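Local coordinates for triphenylmethane reductase (Citrobacter sp., PDB 2VRC), which probably uses a bound NADP(H) cofactor to reduce triphenylmethane dyes, at residues Leu70-Gly75 and Lys100-Thr105. The protein carries 4 engineered substitutions. Residues are numbered along the deposited sequence; the frame is centred on the assembly and turned at random.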
loop_
_atom_site.group_PDB
_atom_site.type_symbol
_atom_site.label_atom_id
_atom_site.label_comp_id
_atom_site.label_asym_id
_atom_site.label_seq_id
_atom_site.Cartn_x
_atom_site.Cartn_y
_atom_site.Cartn_z
ATOM N N LEU D 70 -10.983 -0.351 -17.501
ATOM C CA LEU D 70 -10.550 -0.944 -16.273
ATOM C C LEU D 70 -11.543 -1.963 -15.741
ATOM O O LEU D 70 -12.700 -1.646 -15.519
ATOM C CB LEU D 70 -10.315 0.152 -15.229
ATOM C CG LEU D 70 -9.952 -0.346 -13.824
ATOM C CD1 LEU D 70 -8.717 -1.289 -13.855
ATOM C CD2 LEU D 70 -9.731 0.833 -12.893
ATOM N N LEU D 71 -11.089 -3.194 -15.536
ATOM C CA LEU D 71 -11.849 -4.127 -14.727
ATOM C C LEU D 71 -11.364 -4.025 -13.288
ATOM O O LEU D 71 -10.257 -4.430 -12.955
ATOM C CB LEU D 71 -11.771 -5.569 -15.248
ATOM C CG LEU D 71 -12.444 -6.620 -14.344
ATOM C CD1 LEU D 71 -13.957 -6.318 -14.130
ATOM C CD2 LEU D 71 -12.248 -8.039 -14.890
ATOM N N PHE D 72 -12.223 -3.470 -12.447
ATOM C CA PHE D 72 -11.960 -3.206 -11.039
ATOM C C PHE D 72 -12.626 -4.333 -10.242
ATOM O O PHE D 72 -13.834 -4.371 -10.108
ATOM C CB PHE D 72 -12.543 -1.813 -10.723
ATOM C CG PHE D 72 -12.619 -1.443 -9.261
ATOM C CD1 PHE D 72 -11.915 -2.117 -8.284
ATOM C CD2 PHE D 72 -13.361 -0.335 -8.888
ATOM C CE1 PHE D 72 -11.998 -1.722 -6.946
ATOM C CE2 PHE D 72 -13.469 0.060 -7.557
ATOM C CZ PHE D 72 -12.777 -0.630 -6.580
ATOM N N ILE D 73 -11.816 -5.257 -9.738
ATOM C CA ILE D 73 -12.304 -6.411 -8.968
ATOM C C ILE D 73 -12.204 -6.111 -7.479
ATOM O O ILE D 73 -11.181 -5.608 -7.002
ATOM C CB ILE D 73 -11.484 -7.657 -9.350
ATOM C CG1 ILE D 73 -11.549 -7.809 -10.876
ATOM C CG2 ILE D 73 -11.915 -8.926 -8.562
ATOM C CD1 ILE D 73 -10.951 -9.043 -11.401
ATOM N N SER D 74 -13.274 -6.369 -6.734
ATOM C CA SER D 74 -13.267 -5.987 -5.313
ATOM C C SER D 74 -12.216 -6.761 -4.518
ATOM O O SER D 74 -11.926 -7.920 -4.819
ATOM C CB SER D 74 -14.646 -6.139 -4.682
ATOM O OG SER D 74 -15.234 -7.374 -5.057
ATOM N N GLY D 75 -11.655 -6.084 -3.516
ATOM C CA GLY D 75 -10.599 -6.620 -2.683
ATOM C C GLY D 75 -11.029 -7.817 -1.854
ATOM O O GLY D 75 -12.165 -7.877 -1.375
ATOM N N LYS D 100 -11.485 5.584 -19.169
ATOM C CA LYS D 100 -12.670 5.888 -20.004
ATOM C C LYS D 100 -13.860 4.956 -19.723
ATOM O O LYS D 100 -15.000 5.269 -20.057
ATOM C CB LYS D 100 -12.322 5.796 -21.488
ATOM C CG LYS D 100 -10.950 6.316 -21.865
ATOM C CD LYS D 100 -11.037 7.670 -22.600
ATOM C CE LYS D 100 -10.767 8.870 -21.666
ATOM N NZ LYS D 100 -9.291 9.018 -21.356
ATOM N N HIS D 101 -13.599 3.800 -19.128
ATOM C CA HIS D 101 -14.676 2.913 -18.748
ATOM C C HIS D 101 -14.268 2.124 -17.505
ATOM O O HIS D 101 -13.184 1.551 -17.468
ATOM C CB HIS D 101 -15.059 1.977 -19.903
ATOM C CG HIS D 101 -16.292 1.175 -19.632
ATOM N ND1 HIS D 101 -17.555 1.638 -19.921
ATOM C CD2 HIS D 101 -16.464 -0.032 -19.046
ATOM C CE1 HIS D 101 -18.446 0.738 -19.554
ATOM N NE2 HIS D 101 -17.814 -0.284 -19.016
ATOM N N ILE D 102 -15.125 2.109 -16.489
ATOM C CA ILE D 102 -14.867 1.309 -15.291
ATOM C C ILE D 102 -15.887 0.210 -15.197
ATOM O O ILE D 102 -17.090 0.469 -15.131
ATOM C CB ILE D 102 -14.925 2.139 -14.002
ATOM C CG1 ILE D 102 -13.813 3.197 -14.004
ATOM C CG2 ILE D 102 -14.781 1.221 -12.764
ATOM C CD1 ILE D 102 -13.945 4.279 -12.895
ATOM N N ALA D 103 -15.409 -1.027 -15.217
ATOM C CA ALA D 103 -16.263 -2.150 -14.874
ATOM C C ALA D 103 -15.938 -2.598 -13.446
ATOM O O ALA D 103 -14.774 -2.752 -13.078
ATOM C CB ALA D 103 -16.091 -3.267 -15.856
ATOM N N TYR D 104 -16.960 -2.780 -12.630
ATOM C CA TYR D 104 -16.737 -3.103 -11.224
ATOM C C TYR D 104 -17.463 -4.387 -10.853
ATOM O O TYR D 104 -18.597 -4.588 -11.262
ATOM C CB TYR D 104 -17.186 -1.932 -10.312
ATOM C CG TYR D 104 -17.171 -2.291 -8.837
ATOM C CD1 TYR D 104 -15.970 -2.559 -8.171
ATOM C CD2 TYR D 104 -18.363 -2.393 -8.118
ATOM C CE1 TYR D 104 -15.961 -2.909 -6.847
ATOM C CE2 TYR D 104 -18.374 -2.734 -6.805
ATOM C CZ TYR D 104 -17.184 -2.991 -6.162
ATOM O OH TYR D 104 -17.228 -3.327 -4.828
ATOM N N THR D 105 -16.827 -5.256 -10.087
ATOM C CA THR D 105 -17.474 -6.491 -9.650
ATOM C C THR D 105 -18.148 -6.290 -8.310
ATOM O O THR D 105 -17.504 -6.290 -7.274
ATOM C CB THR D 105 -16.490 -7.683 -9.572
ATOM O OG1 THR D 105 -15.546 -7.466 -8.520
ATOM C CG2 THR D 105 -15.734 -7.859 -10.878
#
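Four backbone hydrogen bonds join Leu-70 and Phe-72 to His-101, Ala-103 and Thr-105 in parallel pairing, with the two strand axes 4.7 Å apart at closest. Leu-70 N gives to His-101 O, Leu-70 O accepts from Ala-103 N, Phe-72 N gives to Ala-103 O at 2.7 Å, and Phe-72 O receives Thr-105 N. Phe-72 O also meets the CA-H of Tyr-104, CA to O 3.4 Å.

Beyond the strand pairing a side chain carries the connection onward: Ser-74 N donates to Thr-105 OG1 at 3.1 Å in a nearly straight bond. Thr-105 OG1 lies between its own backbone N and carbonyl carbon (chi1 68°), which brings the hydroxyl to the Ser-74 amide and leaves CG2 to touch Leu-71 CD1.

The aromatic contact lies on the sheet face shared with Leu-70 and Ile-102. In Phe-72 and Tyr-104 CG lies anti to the backbone N (chi1 169° and 171°), which lays the two side chains alongside one another, and the Tyr-104 edge meets the Phe-72 face with the planes at 53°. Tyr-104 CD1 comes 3.5 Å from Phe-72 CD2, near the rim of the ring, while Ile-102 CG2 sits at the ring's edge. The phenol OH is hydrogen-bonded to His-121 of helix 116-129. On the other face, Leu-71 CD1 packs on Ala-103 CB at 4.1 Å.

Helix 80-96 covers the Phe-72 side and completes a beta-alpha-beta crossover between adjacent strands of the seven-stranded parallel sheet. The loop leaving strand 69-72 carries Ser-74 and Gly-75, both NADP(+)-binding residues, at the C-terminal ends of the parallel strands, where a Rossmann fold holds its dinucleotide.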